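Local atomic coordinates of sortase family protein (Clostridium perfringens, PDB entry 4D70), a protein that acts as a class D sortase, a cysteine transpeptidase that probably cleaves a sorting signal and joins the carried protein to the cell envelope. Residues A[53-58]-A[75-80]; A[89-94]-A[154-159]; A[101-106]-A[163-168]; A[144-149]-A[179-184]. One frame throughout, in Å; residues are numbered along the deposited sequence.

How the contacts relate
Contacts 3 and 4 pair strands of the sortase beta-barrel; contacts 1 and 2 pack connecting segments against it. Contact 3, a parallel pair, is the buried core: ladder bonds, an apolar patch facing the barrel interior and, on the other face, a buried polar cluster round N102 and T166. Contact 4 continues the sheet through strand 176-184 but is antiparallel, partly buried and marked by a CH-pi contact of I179 with the F146 ring. Contact 2, at the surface, joins the loop ahead of strand 163-171 to the turn after strand 88-90 by van der Waals contacts. Contact 1, partly buried, has one backbone hydrogen bond plus side-chain packing round E77. K181 reaches V155 and T166, tying contacts 2, 3 and 4.

Contact 1: A[53-58]-A[75-80]; sequences EEIKNG and IAEGST
A76 starts the contact, its methyl CB resting 3.9 Å from G58 O. Next along the strand, E77 does most of the work. Its carbonyl oxygen receives the backbone N-H of G58, with 2.7 Å between G58 N and E77 O and an N-H...O angle of 161°. The same oxygen lies 3.3 Å from N57 CA, a CA-H...O contact beside the main bond. With D59 also bonded to the E77 backbone, residues 57-58 run straight into the antiparallel pairing of strands 60-66 and 71-77, so that the connection from helix 45-52 enters the sortase barrel already attached to its second strand. The side chain of E77 leaves with CG anti to the backbone N (chi1 -179°), which lays its methylenes crosswise against I55; the CG2 methyl of I55 is 3.7 Å from E77 CB. A bend at chi2 (63°) then carries the carboxylate off to H90 ND1, where OE1 is hydrogen-bonded. At G78 the CA faces the amide of N57, with N57 OD1 3.8 Å from G78 CA. T80 closes the row with its methyl, CG2 standing 3.9 Å from N57 ND2, while its OG1 makes a weak N-cap bond to V83 N of helix 81-86.

Contact 2: A[89-94]-A[154-159]; sequences GHFENT and DVLNQN
The phenyl ring of F91 has the forked end of L156 over one face. CD2 of L156 stands 3.9 Å from the centroid of the F91 ring and 14° off the normal, a CH-pi contact displaced toward the rim. The second branch takes the other half of the ring, L156 CD1 lying 3.7 Å from F91 CD2, so one methyl lies by CD1 and CE1 and the other by CD2 and CE2. The side chain of Q158 crosses that of T94 at about a right angle and brings its amide up, Q158 NE2 3.5 Å from T94 CG2. This amide is held from within its own segment, Q158 NE2 donating to L156 O at 2.8 Å, and a bend at chi2 (-60°) folds the chain back to allow it. N102 O also takes NE2, while OE1 accepts from A95 N, which fixes the amide's rotation. On the facing side the type I turn F91-T94 is tightened by T94 OG1, which donates to F91 O at 2.7 Å. In the sortase barrel the loop before strand 163-171 typically borders the substrate groove; here its 3-10 end packs against the turn after strand 88-90, probably forming part of that wall.

Contact 3: A[101-106]-A[163-168]; sequences GNFSIA and KTMTIV
N102 OD1 is gripped by the hydroxyl of T166, with T166 OG1 donating to it at 2.6 Å, and more weakly by a water. That water sits 2.9 Å from T164 OG1 and also donates to M165 O, bridging the polar side of both strands. N102 reaches across with CG set opposite its own backbone N (chi1 161°), and its ND2 is taken by V155 O and N157 O, so both ends of the buried amide are satisfied. T166 OG1 has K181 NZ as a further partner. Strands 101-106 and 163-168 run parallel, 22° between their directions, and five backbone bonds zigzag between them, F103 and I105 each both giving and receiving; the shortest joins T166 N to F103 O at 2.8 Å. On the opposite face F103, I105, M165 and I167 make an apolar patch. F103 and M165 lie alongside, pointing the same way, with F103 CD2 4.0 Å from M165 CB. A chi1 of 61° brings CG1 of I105 to 3.9 Å from I167 CG1. These face I75 of strand 71-77 and I129 and I131 of strand 128-132 inside the barrel, while strand 88-90 flanks one edge of the pair and strand 176-184 the other.

Contact 4: A[144-149]-A[179-184]; sequences EIFVTS and IVKAKL
F146 lays its ring over I179, and its first torsion explains how. With CG placed between the backbone N and the carbonyl carbon (chi1 65°), the ring swings across to the neighbouring strand instead of standing straight off the sheet. I179 CB then lies 3.9 Å from the centroid of the F146 ring, only 10° off the normal, a CH-pi contact over the ring centre. The branches of the isoleucine spread over opposite halves: CG2 lies 3.6 Å from F146 CZ, and CG1 comes to 3.8 Å from F146 CE2. T148 adds its methyl at the CG1 branch of I179, next to the ring, CG2 being 3.8 Å from I179 CG1, while its OG1 turns to D152. The backbones form an antiparallel pair of the sortase barrel: E144-K181 and F146-I179 are hydrogen-bonded pairs, with I145-V180 a non-hydrogen-bonded pair between them. The K181 N to E144 O bond measures 2.9 Å and is nearly straight, whereas the return bond from E144 N to K181 O is weak. E144 and K181 run side by side from that pair, the glutamate extended so that its OE1 is 3.6 Å from K181 CD. Their charged ends nevertheless part: a bend at chi4 (-80°) sends NZ to T166 OG1 and V155 O, leaving K181 NZ 5.8 Å from E144 OE1. On its way K181 passes the edge of the F146 ring with CD.

Contact 1: A[53-58]-A[75-80]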
loop_
_atom_site.group_PDB
_atom_site.type_symbol
_atom_site.label_atom_id
_atom_site.label_comp_id
_atom_site.label_asym_id
_atom_site.label_seq_id
_atom_site.Cartn_x
_atom_site.Cartn_y
_atom_site.Cartn_z
ATOM N N GLU A 53 17.726 -3.325 -0.803
ATOM C CA GLU A 53 18.175 -3.811 -2.108
ATOM C C GLU A 53 17.825 -5.276 -1.964
ATOM O O GLU A 53 17.554 -5.685 -0.850
ATOM C CB GLU A 53 19.660 -3.583 -2.307
ATOM C CG GLU A 53 20.485 -3.961 -1.089
ATOM C CD GLU A 53 21.881 -3.389 -1.107
ATOM O OE1 GLU A 53 22.034 -2.151 -1.155
ATOM O OE2 GLU A 53 22.843 -4.185 -1.068
ATOM N N GLU A 54 17.767 -6.071 -3.022
ATOM C CA GLU A 54 17.360 -7.500 -2.868
ATOM C C GLU A 54 15.850 -7.776 -2.798
ATOM O O GLU A 54 15.420 -8.929 -2.922
ATOM C CB GLU A 54 18.008 -8.149 -1.625
ATOM C CG GLU A 54 19.094 -9.171 -1.952
ATOM C CD GLU A 54 19.850 -9.652 -0.718
ATOM O OE1 GLU A 54 20.708 -8.897 -0.204
ATOM O OE2 GLU A 54 19.604 -10.789 -0.266
ATOM N N ILE A 55 15.028 -6.741 -2.635
ATOM C CA ILE A 55 13.580 -6.971 -2.527
ATOM C C ILE A 55 13.058 -7.665 -3.770
ATOM O O ILE A 55 13.387 -7.274 -4.862
ATOM C CB ILE A 55 12.748 -5.667 -2.476
ATOM C CG1 ILE A 55 13.011 -4.841 -1.220
ATOM C CG2 ILE A 55 11.278 -6.037 -2.490
ATOM C CD1 ILE A 55 12.627 -3.371 -1.360
ATOM N N LYS A 56 12.214 -8.674 -3.603
ATOM C CA LYS A 56 11.553 -9.337 -4.730
ATOM C C LYS A 56 10.009 -9.296 -4.647
ATOM O O LYS A 56 9.431 -9.196 -3.553
ATOM C CB LYS A 56 12.030 -10.793 -4.767
ATOM C CG LYS A 56 13.268 -10.962 -5.623
ATOM C CD LYS A 56 14.292 -11.850 -4.941
ATOM C CE LYS A 56 15.416 -12.160 -5.919
ATOM N NZ LYS A 56 16.096 -13.445 -5.628
ATOM N N ASN A 57 9.361 -9.438 -5.797
ATOM C CA ASN A 57 7.929 -9.430 -5.844
ATOM C C ASN A 57 7.413 -10.435 -4.846
ATOM O O ASN A 57 7.886 -11.564 -4.817
ATOM C CB ASN A 57 7.392 -9.771 -7.232
ATOM C CG ASN A 57 7.338 -8.593 -8.179
ATOM O OD1 ASN A 57 7.888 -7.519 -7.942
ATOM N ND2 ASN A 57 6.609 -8.787 -9.265
ATOM N N GLY A 58 6.472 -10.027 -4.001
ATOM C CA GLY A 58 5.910 -10.896 -2.979
ATOM C C GLY A 58 6.541 -10.759 -1.614
ATOM O O GLY A 58 5.938 -11.161 -0.648
ATOM N N ILE A 75 2.220 -5.030 3.388
ATOM C CA ILE A 75 2.268 -4.692 1.984
ATOM C C ILE A 75 3.346 -5.466 1.334
ATOM O O ILE A 75 4.458 -5.420 1.786
ATOM C CB ILE A 75 2.455 -3.201 1.756
ATOM C CG1 ILE A 75 1.242 -2.461 2.378
ATOM C CG2 ILE A 75 2.547 -2.886 0.230
ATOM C CD1 ILE A 75 1.467 -0.990 2.547
ATOM N N ALA A 76 3.003 -6.172 0.257
ATOM C CA ALA A 76 4.026 -6.922 -0.528
ATOM C C ALA A 76 4.539 -6.117 -1.700
ATOM O O ALA A 76 3.833 -5.280 -2.231
ATOM C CB ALA A 76 3.434 -8.227 -1.040
ATOM N N GLU A 77 5.750 -6.401 -2.151
ATOM C CA GLU A 77 6.226 -5.827 -3.384
ATOM C C GLU A 77 5.585 -6.418 -4.619
ATOM O O GLU A 77 5.392 -7.611 -4.715
ATOM C CB GLU A 77 7.742 -5.972 -3.496
ATOM C CG GLU A 77 8.369 -5.371 -4.757
ATOM C CD GLU A 77 8.211 -3.862 -4.894
ATOM O OE1 GLU A 77 7.659 -3.214 -3.984
ATOM O OE2 GLU A 77 8.633 -3.306 -5.929
ATOM N N GLY A 78 5.216 -5.553 -5.563
ATOM C CA GLY A 78 4.635 -5.975 -6.806
ATOM C C GLY A 78 3.151 -5.818 -6.903
ATOM O O GLY A 78 2.439 -5.770 -5.886
ATOM N N SER A 79 2.674 -5.734 -8.135
ATOM C CA SER A 79 1.245 -5.632 -8.361
ATOM C C SER A 79 0.814 -6.605 -9.458
ATOM O O SER A 79 -0.163 -6.346 -10.129
ATOM C CB SER A 79 0.863 -4.212 -8.739
ATOM O OG SER A 79 1.460 -3.874 -9.973
ATOM N N THR A 80 1.520 -7.731 -9.607
ATOM C CA THR A 80 1.104 -8.771 -10.547
ATOM C C THR A 80 -0.067 -9.526 -9.959
ATOM O O THR A 80 -0.343 -9.438 -8.763
ATOM C CB THR A 80 2.207 -9.793 -10.785
ATOM O OG1 THR A 80 2.570 -10.385 -9.533
ATOM C CG2 THR A 80 3.407 -9.139 -11.409
#

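Contact 2: A[89-94]-A[154-159]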
loop_
_atom_site.group_PDB
_atom_site.type_symbol
_atom_site.label_atom_id
_atom_site.label_comp_id
_atom_site.label_asym_id
_atom_site.label_seq_id
_atom_site.Cartn_x
_atom_site.Cartn_y
_atom_site.Cartn_z
ATOM N N GLY A 89 -0.499 -5.060 -2.648
ATOM C CA GLY A 89 0.760 -4.995 -3.395
ATOM C C GLY A 89 1.206 -3.593 -3.708
ATOM O O GLY A 89 0.368 -2.676 -3.792
ATOM N N HIS A 90 2.514 -3.401 -3.834
ATOM C CA HIS A 90 3.090 -2.080 -4.122
ATOM C C HIS A 90 3.343 -2.009 -5.614
ATOM O O HIS A 90 4.035 -2.877 -6.177
ATOM C CB HIS A 90 4.360 -1.872 -3.299
ATOM C CG HIS A 90 5.178 -0.709 -3.722
ATOM N ND1 HIS A 90 6.494 -0.809 -4.156
ATOM C CD2 HIS A 90 4.885 0.598 -3.745
ATOM C CE1 HIS A 90 6.960 0.394 -4.429
ATOM N NE2 HIS A 90 5.987 1.261 -4.214
ATOM N N PHE A 91 2.821 -0.991 -6.276
ATOM C CA PHE A 91 3.135 -0.796 -7.694
ATOM C C PHE A 91 4.628 -0.512 -7.877
ATOM O O PHE A 91 5.217 0.437 -7.304
ATOM C CB PHE A 91 2.375 0.340 -8.330
ATOM C CG PHE A 91 0.926 0.081 -8.523
ATOM C CD1 PHE A 91 0.025 0.418 -7.550
ATOM C CD2 PHE A 91 0.443 -0.471 -9.725
ATOM C CE1 PHE A 91 -1.340 0.209 -7.717
ATOM C CE2 PHE A 91 -0.926 -0.707 -9.896
ATOM C CZ PHE A 91 -1.826 -0.345 -8.893
ATOM N N GLU A 92 5.202 -1.295 -8.767
ATOM C CA GLU A 92 6.654 -1.411 -8.978
ATOM C C GLU A 92 7.415 -0.098 -9.152
ATOM O O GLU A 92 8.460 0.128 -8.551
ATOM C CB GLU A 92 6.909 -2.363 -10.197
ATOM C CG GLU A 92 6.487 -3.834 -9.903
ATOM C CD GLU A 92 5.000 -4.248 -10.232
ATOM O OE1 GLU A 92 4.090 -3.363 -10.346
ATOM O OE2 GLU A 92 4.715 -5.517 -10.330
ATOM N N ASN A 93 6.952 0.744 -10.008
ATOM C CA ASN A 93 7.762 1.939 -10.293
ATOM C C ASN A 93 7.311 3.167 -9.489
ATOM O O ASN A 93 7.517 4.296 -9.883
ATOM C CB ASN A 93 7.723 2.210 -11.787
ATOM C CG ASN A 93 8.304 1.053 -12.590
ATOM O OD1 ASN A 93 9.419 0.616 -12.355
ATOM N ND2 ASN A 93 7.521 0.529 -13.498
ATOM N N THR A 94 6.683 2.940 -8.347
ATOM C CA THR A 94 6.279 4.052 -7.511
ATOM C C THR A 94 7.154 4.188 -6.279
ATOM O O THR A 94 7.823 3.249 -5.850
ATOM C CB THR A 94 4.785 3.945 -7.140
ATOM O OG1 THR A 94 4.535 2.850 -6.265
ATOM C CG2 THR A 94 3.981 3.795 -8.423
ATOM N N ASP A 154 -2.814 7.900 -14.653
ATOM C CA ASP A 154 -2.279 9.116 -13.966
ATOM C C ASP A 154 -2.327 8.995 -12.419
ATOM O O ASP A 154 -1.596 9.697 -11.724
ATOM C CB ASP A 154 -3.030 10.358 -14.342
ATOM C CG ASP A 154 -2.601 10.892 -15.709
ATOM O OD1 ASP A 154 -1.647 10.325 -16.297
ATOM O OD2 ASP A 154 -3.208 11.877 -16.165
ATOM N N VAL A 155 -3.157 8.101 -11.898
ATOM C CA VAL A 155 -3.243 7.959 -10.442
ATOM C C VAL A 155 -1.943 7.473 -9.865
ATOM O O VAL A 155 -1.710 7.637 -8.639
ATOM C CB VAL A 155 -4.393 7.024 -10.000
ATOM C CG1 VAL A 155 -5.725 7.541 -10.536
ATOM C CG2 VAL A 155 -4.199 5.585 -10.427
ATOM N N LEU A 156 -1.125 6.834 -10.711
ATOM C CA LEU A 156 0.193 6.376 -10.319
ATOM C C LEU A 156 1.317 7.378 -10.589
ATOM O O LEU A 156 2.492 7.087 -10.262
ATOM C CB LEU A 156 0.541 5.058 -11.010
ATOM C CG LEU A 156 -0.495 3.973 -10.861
ATOM C CD1 LEU A 156 -0.023 2.718 -11.562
ATOM C CD2 LEU A 156 -0.715 3.701 -9.379
ATOM N N ASN A 157 0.985 8.556 -11.075
ATOM C CA ASN A 157 2.038 9.536 -11.358
ATOM C C ASN A 157 2.862 9.888 -10.114
ATOM O O ASN A 157 2.343 9.887 -8.983
ATOM C CB ASN A 157 1.420 10.788 -11.949
ATOM C CG ASN A 157 1.025 10.610 -13.407
ATOM O OD1 ASN A 157 1.240 9.566 -14.009
ATOM N ND2 ASN A 157 0.404 11.615 -13.958
ATOM N N GLN A 158 4.134 10.198 -10.332
ATOM C CA GLN A 158 5.105 10.526 -9.321
ATOM C C GLN A 158 5.477 12.004 -9.374
ATOM O O GLN A 158 6.271 12.418 -10.209
ATOM C CB GLN A 158 6.378 9.691 -9.524
ATOM C CG GLN A 158 6.111 8.184 -9.477
ATOM C CD GLN A 158 5.513 7.753 -8.120
ATOM O OE1 GLN A 158 6.197 7.821 -7.118
ATOM N NE2 GLN A 158 4.283 7.224 -8.130
ATOM N N ASN A 159 4.892 12.788 -8.496
ATOM C CA ASN A 159 5.247 14.181 -8.280
ATOM C C ASN A 159 6.236 14.256 -7.137
ATOM O O ASN A 159 5.865 14.131 -5.940
ATOM C CB ASN A 159 3.985 15.039 -7.954
ATOM C CG ASN A 159 4.318 16.512 -7.650
ATOM O OD1 ASN A 159 5.489 16.955 -7.673
ATOM N ND2 ASN A 159 3.280 17.274 -7.325
#

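Contact 3: A[101-106]-A[163-168]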
loop_
_atom_site.group_PDB
_atom_site.type_symbol
_atom_site.label_atom_id
_atom_site.label_comp_id
_atom_site.label_asym_id
_atom_site.label_seq_id
_atom_site.Cartn_x
_atom_site.Cartn_y
_atom_site.Cartn_z
ATOM N N GLY A 101 7.395 11.686 -4.082
ATOM C CA GLY A 101 6.605 10.920 -5.033
ATOM C C GLY A 101 5.403 10.313 -4.353
ATOM O O GLY A 101 4.956 10.800 -3.313
ATOM N N ASN A 102 4.896 9.244 -4.950
ATOM C CA ASN A 102 3.550 8.776 -4.627
ATOM C C ASN A 102 3.626 7.277 -4.461
ATOM O O ASN A 102 3.579 6.543 -5.409
ATOM C CB ASN A 102 2.623 9.253 -5.736
ATOM C CG ASN A 102 1.311 8.489 -5.821
ATOM O OD1 ASN A 102 0.817 8.000 -4.827
ATOM N ND2 ASN A 102 0.728 8.429 -7.003
ATOM N N PHE A 103 3.709 6.845 -3.206
ATOM C CA PHE A 103 3.765 5.440 -2.817
ATOM C C PHE A 103 2.378 4.842 -3.108
ATOM O O PHE A 103 1.412 5.184 -2.422
ATOM C CB PHE A 103 4.076 5.375 -1.291
ATOM C CG PHE A 103 3.888 4.019 -0.676
ATOM C CD1 PHE A 103 4.581 2.909 -1.173
ATOM C CD2 PHE A 103 3.062 3.839 0.419
ATOM C CE1 PHE A 103 4.397 1.661 -0.612
ATOM C CE2 PHE A 103 2.863 2.582 0.969
ATOM C CZ PHE A 103 3.542 1.493 0.464
ATOM N N SER A 104 2.324 3.958 -4.102
ATOM C CA SER A 104 1.087 3.428 -4.604
ATOM C C SER A 104 0.876 1.952 -4.353
ATOM O O SER A 104 1.775 1.128 -4.515
ATOM C CB SER A 104 0.989 3.651 -6.093
ATOM O OG SER A 104 1.009 5.023 -6.381
ATOM N N ILE A 105 -0.315 1.630 -3.876
ATOM C CA ILE A 105 -0.645 0.267 -3.496
ATOM C C ILE A 105 -1.915 -0.185 -4.147
ATOM O O ILE A 105 -2.840 0.621 -4.407
ATOM C CB ILE A 105 -0.571 0.029 -1.993
ATOM C CG1 ILE A 105 -1.518 0.862 -1.174
ATOM C CG2 ILE A 105 0.853 0.376 -1.564
ATOM C CD1 ILE A 105 -1.614 0.435 0.287
ATOM N N ALA A 106 -1.988 -1.482 -4.419
ATOM C CA ALA A 106 -3.137 -2.077 -5.156
ATOM C C ALA A 106 -3.825 -3.015 -4.217
ATOM O O ALA A 106 -3.184 -3.858 -3.567
ATOM C CB ALA A 106 -2.651 -2.845 -6.371
ATOM N N LYS A 163 5.089 14.318 -0.970
ATOM C CA LYS A 163 5.248 12.981 -0.446
ATOM C C LYS A 163 3.852 12.498 -0.186
ATOM O O LYS A 163 3.216 12.966 0.762
ATOM C CB LYS A 163 6.098 12.977 0.869
ATOM C CG LYS A 163 7.579 13.380 0.664
ATOM C CD LYS A 163 8.331 13.467 1.981
ATOM C CE LYS A 163 9.823 13.860 1.912
ATOM N NZ LYS A 163 10.491 12.693 1.308
ATOM N N THR A 164 3.351 11.604 -1.042
ATOM C CA THR A 164 1.970 11.179 -1.029
ATOM C C THR A 164 1.883 9.717 -1.215
ATOM O O THR A 164 2.887 9.031 -1.378
ATOM C CB THR A 164 1.134 11.836 -2.174
ATOM O OG1 THR A 164 1.630 11.405 -3.466
ATOM C CG2 THR A 164 1.175 13.312 -2.109
ATOM N N MET A 165 0.670 9.204 -1.039
ATOM C CA MET A 165 0.420 7.811 -1.261
ATOM C C MET A 165 -0.939 7.637 -1.863
ATOM O O MET A 165 -1.756 8.549 -1.854
ATOM C CB MET A 165 0.546 6.904 -0.016
ATOM C CG MET A 165 -0.507 7.082 1.049
ATOM S SD MET A 165 -0.451 5.783 2.290
ATOM C CE MET A 165 -1.091 4.390 1.377
ATOM N N THR A 166 -1.145 6.437 -2.435
ATOM C CA THR A 166 -2.357 6.143 -3.219
ATOM C C THR A 166 -2.751 4.714 -2.976
ATOM O O THR A 166 -1.906 3.850 -2.931
ATOM C CB THR A 166 -2.098 6.299 -4.754
ATOM O OG1 THR A 166 -1.709 7.661 -5.048
ATOM C CG2 THR A 166 -3.388 6.012 -5.606
ATOM N N ILE A 167 -4.046 4.493 -2.762
ATOM C CA ILE A 167 -4.620 3.136 -2.686
ATOM C C ILE A 167 -5.607 2.977 -3.814
ATOM O O ILE A 167 -6.457 3.812 -4.000
ATOM C CB ILE A 167 -5.359 2.902 -1.355
ATOM C CG1 ILE A 167 -4.424 3.196 -0.175
ATOM C CG2 ILE A 167 -5.900 1.469 -1.320
ATOM C CD1 ILE A 167 -4.937 2.794 1.183
ATOM N N VAL A 168 -5.439 1.953 -4.608
ATOM C CA VAL A 168 -6.324 1.648 -5.721
ATOM C C VAL A 168 -7.112 0.358 -5.466
ATOM O O VAL A 168 -6.512 -0.706 -5.269
ATOM C CB VAL A 168 -5.490 1.401 -7.017
ATOM C CG1 VAL A 168 -6.399 1.181 -8.245
ATOM C CG2 VAL A 168 -4.576 2.581 -7.249
HETATM O O HOH W 1 -1.071 10.590 -3.924
#

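Contact 4: A[144-149]-A[179-184]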
loop_
_atom_site.group_PDB
_atom_site.type_symbol
_atom_site.label_atom_id
_atom_site.label_comp_id
_atom_site.label_asym_id
_atom_site.label_seq_id
_atom_site.Cartn_x
_atom_site.Cartn_y
_atom_site.Cartn_z
ATOM N N GLU A 144 -7.823 13.198 -0.638
ATOM C CA GLU A 144 -8.551 13.074 -1.890
ATOM C C GLU A 144 -9.110 11.670 -2.027
ATOM O O GLU A 144 -8.418 10.675 -1.748
ATOM C CB GLU A 144 -7.550 13.441 -3.059
ATOM C CG GLU A 144 -8.085 13.130 -4.438
ATOM C CD GLU A 144 -7.251 13.785 -5.545
ATOM O OE1 GLU A 144 -6.064 13.941 -5.309
ATOM O OE2 GLU A 144 -7.846 14.252 -6.564
ATOM N N ILE A 145 -10.370 11.584 -2.434
ATOM C CA ILE A 145 -11.071 10.348 -2.745
ATOM C C ILE A 145 -11.831 10.518 -4.040
ATOM O O ILE A 145 -12.596 11.459 -4.191
ATOM C CB ILE A 145 -12.054 9.958 -1.645
ATOM C CG1 ILE A 145 -11.303 9.809 -0.335
ATOM C CG2 ILE A 145 -12.694 8.614 -1.911
ATOM C CD1 ILE A 145 -12.224 9.688 0.863
ATOM N N PHE A 146 -11.621 9.618 -4.980
ATOM C CA PHE A 146 -12.341 9.749 -6.229
ATOM C C PHE A 146 -12.465 8.439 -6.991
ATOM O O PHE A 146 -11.804 7.441 -6.663
ATOM C CB PHE A 146 -11.759 10.848 -7.116
ATOM C CG PHE A 146 -10.346 10.564 -7.590
ATOM C CD1 PHE A 146 -9.292 10.954 -6.843
ATOM C CD2 PHE A 146 -10.109 9.973 -8.828
ATOM C CE1 PHE A 146 -7.989 10.766 -7.279
ATOM C CE2 PHE A 146 -8.840 9.757 -9.257
ATOM C CZ PHE A 146 -7.758 10.168 -8.485
ATOM N N VAL A 147 -13.373 8.445 -7.968
ATOM C CA VAL A 147 -13.624 7.266 -8.798
ATOM C C VAL A 147 -13.133 7.598 -10.195
ATOM O O VAL A 147 -13.348 8.690 -10.666
ATOM C CB VAL A 147 -15.128 6.992 -8.903
ATOM C CG1 VAL A 147 -15.399 5.801 -9.826
ATOM C CG2 VAL A 147 -15.685 6.679 -7.522
ATOM N N THR A 148 -12.520 6.659 -10.846
ATOM C CA THR A 148 -11.963 6.859 -12.153
ATOM C C THR A 148 -12.042 5.560 -12.939
ATOM O O THR A 148 -12.534 4.537 -12.425
ATOM C CB THR A 148 -10.507 7.421 -12.090
ATOM O OG1 THR A 148 -10.138 7.857 -13.386
ATOM C CG2 THR A 148 -9.482 6.370 -11.660
ATOM N N SER A 149 -11.555 5.569 -14.178
ATOM C CA SER A 149 -11.526 4.336 -14.972
ATOM C C SER A 149 -10.339 3.460 -14.727
ATOM O O SER A 149 -9.280 3.914 -14.287
ATOM C CB SER A 149 -11.601 4.652 -16.497
ATOM O OG SER A 149 -10.394 5.219 -16.924
ATOM N N ILE A 179 -10.155 5.368 -5.754
ATOM C CA ILE A 179 -8.840 5.925 -5.444
ATOM C C ILE A 179 -8.866 6.706 -4.138
ATOM O O ILE A 179 -9.608 7.635 -3.977
ATOM C CB ILE A 179 -8.401 6.873 -6.569
ATOM C CG1 ILE A 179 -8.587 6.216 -7.978
ATOM C CG2 ILE A 179 -6.971 7.333 -6.355
ATOM C CD1 ILE A 179 -7.860 4.907 -8.161
ATOM N N VAL A 180 -7.944 6.388 -3.245
ATOM C CA VAL A 180 -7.716 7.123 -2.022
ATOM C C VAL A 180 -6.290 7.652 -2.088
ATOM O O VAL A 180 -5.359 6.859 -2.230
ATOM C CB VAL A 180 -7.890 6.186 -0.826
ATOM C CG1 VAL A 180 -7.607 6.915 0.470
ATOM C CG2 VAL A 180 -9.325 5.656 -0.747
ATOM N N LYS A 181 -6.143 8.960 -1.941
ATOM C CA LYS A 181 -4.845 9.610 -1.872
ATOM C C LYS A 181 -4.669 10.285 -0.533
ATOM O O LYS A 181 -5.656 10.775 0.083
ATOM C CB LYS A 181 -4.688 10.632 -3.009
ATOM C CG LYS A 181 -4.566 9.890 -4.398
ATOM C CD LYS A 181 -4.197 10.859 -5.526
ATOM C CE LYS A 181 -3.814 10.158 -6.840
ATOM N NZ LYS A 181 -2.403 9.664 -6.817
ATOM N N ALA A 182 -3.421 10.359 -0.100
ATOM C CA ALA A 182 -3.108 10.833 1.225
ATOM C C ALA A 182 -1.710 11.482 1.139
ATOM O O ALA A 182 -0.861 11.079 0.329
ATOM C CB ALA A 182 -3.125 9.673 2.197
ATOM N N LYS A 183 -1.511 12.501 1.964
ATOM C CA LYS A 183 -0.266 13.227 2.024
ATOM C C LYS A 183 0.465 12.924 3.334
ATOM O O LYS A 183 -0.163 12.748 4.376
ATOM C CB LYS A 183 -0.529 14.736 1.951
ATOM C CG LYS A 183 -1.418 15.224 3.111
ATOM C CD LYS A 183 -1.670 16.750 3.205
ATOM C CE LYS A 183 -2.383 17.078 4.544
ATOM N NZ LYS A 183 -2.747 18.519 4.649
ATOM N N LEU A 184 1.773 12.883 3.274
ATOM C CA LEU A 184 2.566 12.587 4.462
ATOM C C LEU A 184 2.436 13.714 5.471
ATOM O O LEU A 184 2.548 14.885 5.120
ATOM C CB LEU A 184 4.030 12.408 4.098
ATOM C CG LEU A 184 4.963 11.905 5.219
ATOM C CD1 LEU A 184 4.698 10.451 5.569
ATOM C CD2 LEU A 184 6.430 12.037 4.831
#